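Local atomic coordinates of uncharacterized protein SPO1766 (Silicibacter pomeroyi, PDB entry 3DNX), a protein that is of unknown function but, being related to the DNA repair protein MmcB, may take part in DNA repair. Residues A[46-54]-A[125-133]. Sequence-based numbering, arbitrary orientation.
Sequences MGLGPKGEI and RKVLIQKFA
M46, L48 and I54, from the end of one strand and the start of the next, meet helix 125-133, whose axis passes 10.3 Å from that of strand 46-48 at 105° to it; between the strands a type I turn from G49 to G52 with a G1 bulge closes the hairpin, G49 N bonding to E53 O and G52 N to G49 O, and the positive phi of G52 suits glycine. The ring of F132 is gripped from two directions. Over one face lies L48, its CB 4.1 Å from the centroid of the F132 ring in a CH-pi contact, while its CD2 reaches the CD2 and CE2 side of the same ring. SE of M46, a selenomethionine, stands at the ring edge in a Met-aromatic contact; its chain runs extended until it bends at chi3, and CE lies 3.5 Å from F132 CD1. One turn back along the helix, I129 CD1 meets L48 CD1 at 3.9 Å, the two side chains crossing at about a right angle, and I54 CD1 packs on CB and CD1 of L128. With CG anti to the backbone N (chi1 -174°) and a bend at chi3, R125 lays its CG 4.0 Å from I54 CD1 and gives NH1 to G52 O, 2.9 Å away. The bond is bent (136° at the hydrogen), and NH1 stands above the carbonyl plane. The same NH1 forms a salt bridge with D80, whose carboxylate also accepts the I54 backbone NH, so one acid ties the arginine to the start of strand 54-59. The second subunit continues the packing, with its A133 against L48 and its A137 against F132. Here the principle is a C-terminal helix, 122-144, packed on the beta hairpin 43-48/54-59, with V30 and V32 of the outermost strand 30-35 also touching F132, in a mixed alpha/beta fold consistent with the PDDEXK clan.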
loop_
_atom_site.group_PDB
_atom_site.type_symbol
_atom_site.label_atom_id
_atom_site.label_comp_id
_atom_site.label_asym_id
_atom_site.label_seq_id
_atom_site.Cartn_x
_atom_site.Cartn_y
_atom_site.Cartn_z
HETATM N N MSE A 46 -0.605 7.418 -9.303
HETATM C CA MSE A 46 -0.317 6.099 -9.850
HETATM C C MSE A 46 -1.461 5.169 -9.538
HETATM O O MSE A 46 -1.877 5.097 -8.377
HETATM C CB MSE A 46 1.003 5.535 -9.323
HETATM C CG MSE A 46 1.314 4.126 -9.958
HETATM SE SE MSE A 46 2.928 3.261 -9.469
HETATM C CE MSE A 46 2.324 1.363 -9.406
ATOM N N GLY A 47 -1.962 4.470 -10.568
ATOM C CA GLY A 47 -3.004 3.457 -10.389
ATOM C C GLY A 47 -2.437 2.071 -10.554
ATOM O O GLY A 47 -1.572 1.849 -11.424
ATOM N N LEU A 48 -2.899 1.134 -9.701
ATOM C CA LEU A 48 -2.505 -0.243 -9.752
ATOM C C LEU A 48 -3.735 -1.137 -9.913
ATOM O O LEU A 48 -4.673 -1.110 -9.077
ATOM C CB LEU A 48 -1.725 -0.632 -8.498
ATOM C CG LEU A 48 -1.328 -2.088 -8.344
ATOM C CD1 LEU A 48 -0.363 -2.518 -9.469
ATOM C CD2 LEU A 48 -0.730 -2.366 -6.919
ATOM N N GLY A 49 -3.717 -1.893 -10.998
ATOM C CA GLY A 49 -4.815 -2.782 -11.401
ATOM C C GLY A 49 -4.735 -4.122 -10.711
ATOM O O GLY A 49 -3.687 -4.478 -10.114
ATOM N N PRO A 50 -5.854 -4.866 -10.716
ATOM C CA PRO A 50 -5.862 -6.128 -9.938
ATOM C C PRO A 50 -4.893 -7.206 -10.469
ATOM O O PRO A 50 -4.576 -8.162 -9.739
ATOM C CB PRO A 50 -7.329 -6.612 -10.030
ATOM C CG PRO A 50 -7.915 -5.873 -11.178
ATOM C CD PRO A 50 -7.150 -4.570 -11.334
ATOM N N LYS A 51 -4.424 -7.048 -11.702
ATOM C CA LYS A 51 -3.459 -7.975 -12.293
ATOM C C LYS A 51 -2.089 -7.317 -12.409
ATOM O O LYS A 51 -1.216 -7.831 -13.097
ATOM C CB LYS A 51 -3.944 -8.427 -13.677
ATOM C CG LYS A 51 -5.275 -9.220 -13.657
ATOM C CD LYS A 51 -5.712 -9.675 -15.075
ATOM C CE LYS A 51 -6.938 -8.903 -15.596
ATOM N NZ LYS A 51 -8.095 -8.996 -14.626
ATOM N N GLY A 52 -1.901 -6.190 -11.724
ATOM C CA GLY A 52 -0.623 -5.522 -11.686
ATOM C C GLY A 52 -0.396 -4.509 -12.798
ATOM O O GLY A 52 0.703 -4.064 -12.985
ATOM N N GLU A 53 -1.446 -4.116 -13.496
ATOM C CA GLU A 53 -1.382 -3.061 -14.522
ATOM C C GLU A 53 -0.983 -1.724 -13.828
ATOM O O GLU A 53 -1.426 -1.438 -12.714
ATOM C CB GLU A 53 -2.744 -2.942 -15.231
ATOM C CG GLU A 53 -3.384 -4.296 -15.737
ATOM C CD GLU A 53 -4.475 -4.903 -14.784
ATOM O OE1 GLU A 53 -5.583 -5.271 -15.234
ATOM O OE2 GLU A 53 -4.254 -5.019 -13.593
ATOM N N ILE A 54 -0.086 -0.953 -14.434
ATOM C CA ILE A 54 0.355 0.321 -13.850
ATOM C C ILE A 54 -0.089 1.461 -14.782
ATOM O O ILE A 54 0.221 1.470 -15.979
ATOM C CB ILE A 54 1.900 0.351 -13.596
ATOM C CG1 ILE A 54 2.279 -0.677 -12.520
ATOM C CG2 ILE A 54 2.379 1.743 -13.102
ATOM C CD1 ILE A 54 3.692 -1.169 -12.655
ATOM N N ARG A 125 8.052 -3.732 -13.601
ATOM C CA ARG A 125 6.770 -3.870 -12.939
ATOM C C ARG A 125 6.973 -4.226 -11.453
ATOM O O ARG A 125 6.297 -3.702 -10.571
ATOM C CB ARG A 125 5.957 -4.958 -13.610
ATOM C CG ARG A 125 4.541 -5.085 -13.087
ATOM C CD ARG A 125 3.777 -6.161 -13.824
ATOM N NE ARG A 125 3.895 -5.935 -15.257
ATOM C CZ ARG A 125 3.267 -4.970 -15.911
ATOM N NH1 ARG A 125 2.445 -4.143 -15.267
ATOM N NH2 ARG A 125 3.485 -4.813 -17.224
ATOM N N LYS A 126 7.882 -5.140 -11.182
ATOM C CA LYS A 126 8.173 -5.561 -9.790
ATOM C C LYS A 126 8.656 -4.418 -8.928
ATOM O O LYS A 126 8.183 -4.234 -7.803
ATOM C CB LYS A 126 9.279 -6.605 -9.752
ATOM C CG LYS A 126 8.808 -8.007 -9.899
ATOM C CD LYS A 126 9.760 -8.988 -9.233
ATOM C CE LYS A 126 9.944 -10.266 -10.083
ATOM N NZ LYS A 126 9.154 -10.261 -11.390
ATOM N N VAL A 127 9.629 -3.673 -9.438
ATOM C CA VAL A 127 10.203 -2.554 -8.697
ATOM C C VAL A 127 9.137 -1.530 -8.356
ATOM O O VAL A 127 9.060 -1.045 -7.219
ATOM C CB VAL A 127 11.352 -1.880 -9.483
ATOM C CG1 VAL A 127 11.791 -0.583 -8.803
ATOM C CG2 VAL A 127 12.515 -2.792 -9.566
ATOM N N LEU A 128 8.289 -1.199 -9.340
ATOM C CA LEU A 128 7.301 -0.186 -9.146
ATOM C C LEU A 128 6.183 -0.621 -8.194
ATOM O O LEU A 128 5.685 0.183 -7.451
ATOM C CB LEU A 128 6.691 0.208 -10.493
ATOM C CG LEU A 128 7.634 0.925 -11.451
ATOM C CD1 LEU A 128 6.944 1.018 -12.816
ATOM C CD2 LEU A 128 7.978 2.332 -10.902
ATOM N N ILE A 129 5.761 -1.870 -8.265
ATOM C CA ILE A 129 4.769 -2.402 -7.317
ATOM C C ILE A 129 5.282 -2.391 -5.868
ATOM O O ILE A 129 4.535 -2.055 -4.926
ATOM C CB ILE A 129 4.222 -3.790 -7.763
ATOM C CG1 ILE A 129 3.495 -3.616 -9.110
ATOM C CG2 ILE A 129 3.300 -4.436 -6.626
ATOM C CD1 ILE A 129 2.816 -4.838 -9.632
ATOM N N GLN A 130 6.561 -2.675 -5.702
ATOM C CA GLN A 130 7.208 -2.649 -4.394
ATOM C C GLN A 130 7.200 -1.223 -3.839
ATOM O O GLN A 130 6.937 -1.001 -2.630
ATOM C CB GLN A 130 8.642 -3.200 -4.477
ATOM C CG GLN A 130 9.504 -2.974 -3.248
ATOM C CD GLN A 130 9.191 -3.929 -2.165
ATOM O OE1 GLN A 130 8.962 -5.105 -2.430
ATOM N NE2 GLN A 130 9.237 -3.459 -0.915
ATOM N N LYS A 131 7.464 -0.265 -4.728
ATOM C CA LYS A 131 7.514 1.147 -4.356
ATOM C C LYS A 131 6.134 1.650 -3.995
ATOM O O LYS A 131 5.982 2.403 -3.048
ATOM C CB LYS A 131 8.090 1.989 -5.489
ATOM C CG LYS A 131 9.582 1.952 -5.561
ATOM C CD LYS A 131 10.129 2.693 -6.779
ATOM C CE LYS A 131 11.591 2.277 -6.985
ATOM N NZ LYS A 131 12.459 3.472 -7.259
ATOM N N PHE A 132 5.146 1.250 -4.784
ATOM C CA PHE A 132 3.765 1.608 -4.553
ATOM C C PHE A 132 3.295 1.083 -3.186
ATOM O O PHE A 132 2.741 1.848 -2.375
ATOM C CB PHE A 132 2.937 1.042 -5.688
ATOM C CG PHE A 132 1.482 1.325 -5.599
ATOM C CD1 PHE A 132 0.909 2.307 -6.396
ATOM C CD2 PHE A 132 0.652 0.590 -4.779
ATOM C CE1 PHE A 132 -0.455 2.544 -6.343
ATOM C CE2 PHE A 132 -0.703 0.822 -4.722
ATOM C CZ PHE A 132 -1.269 1.814 -5.484
ATOM N N ALA A 133 3.528 -0.208 -2.955
ATOM C CA ALA A 133 3.242 -0.876 -1.646
ATOM C C ALA A 133 3.839 -0.101 -0.475
ATOM O O ALA A 133 3.175 0.241 0.506
ATOM C CB ALA A 133 3.797 -2.299 -1.644
#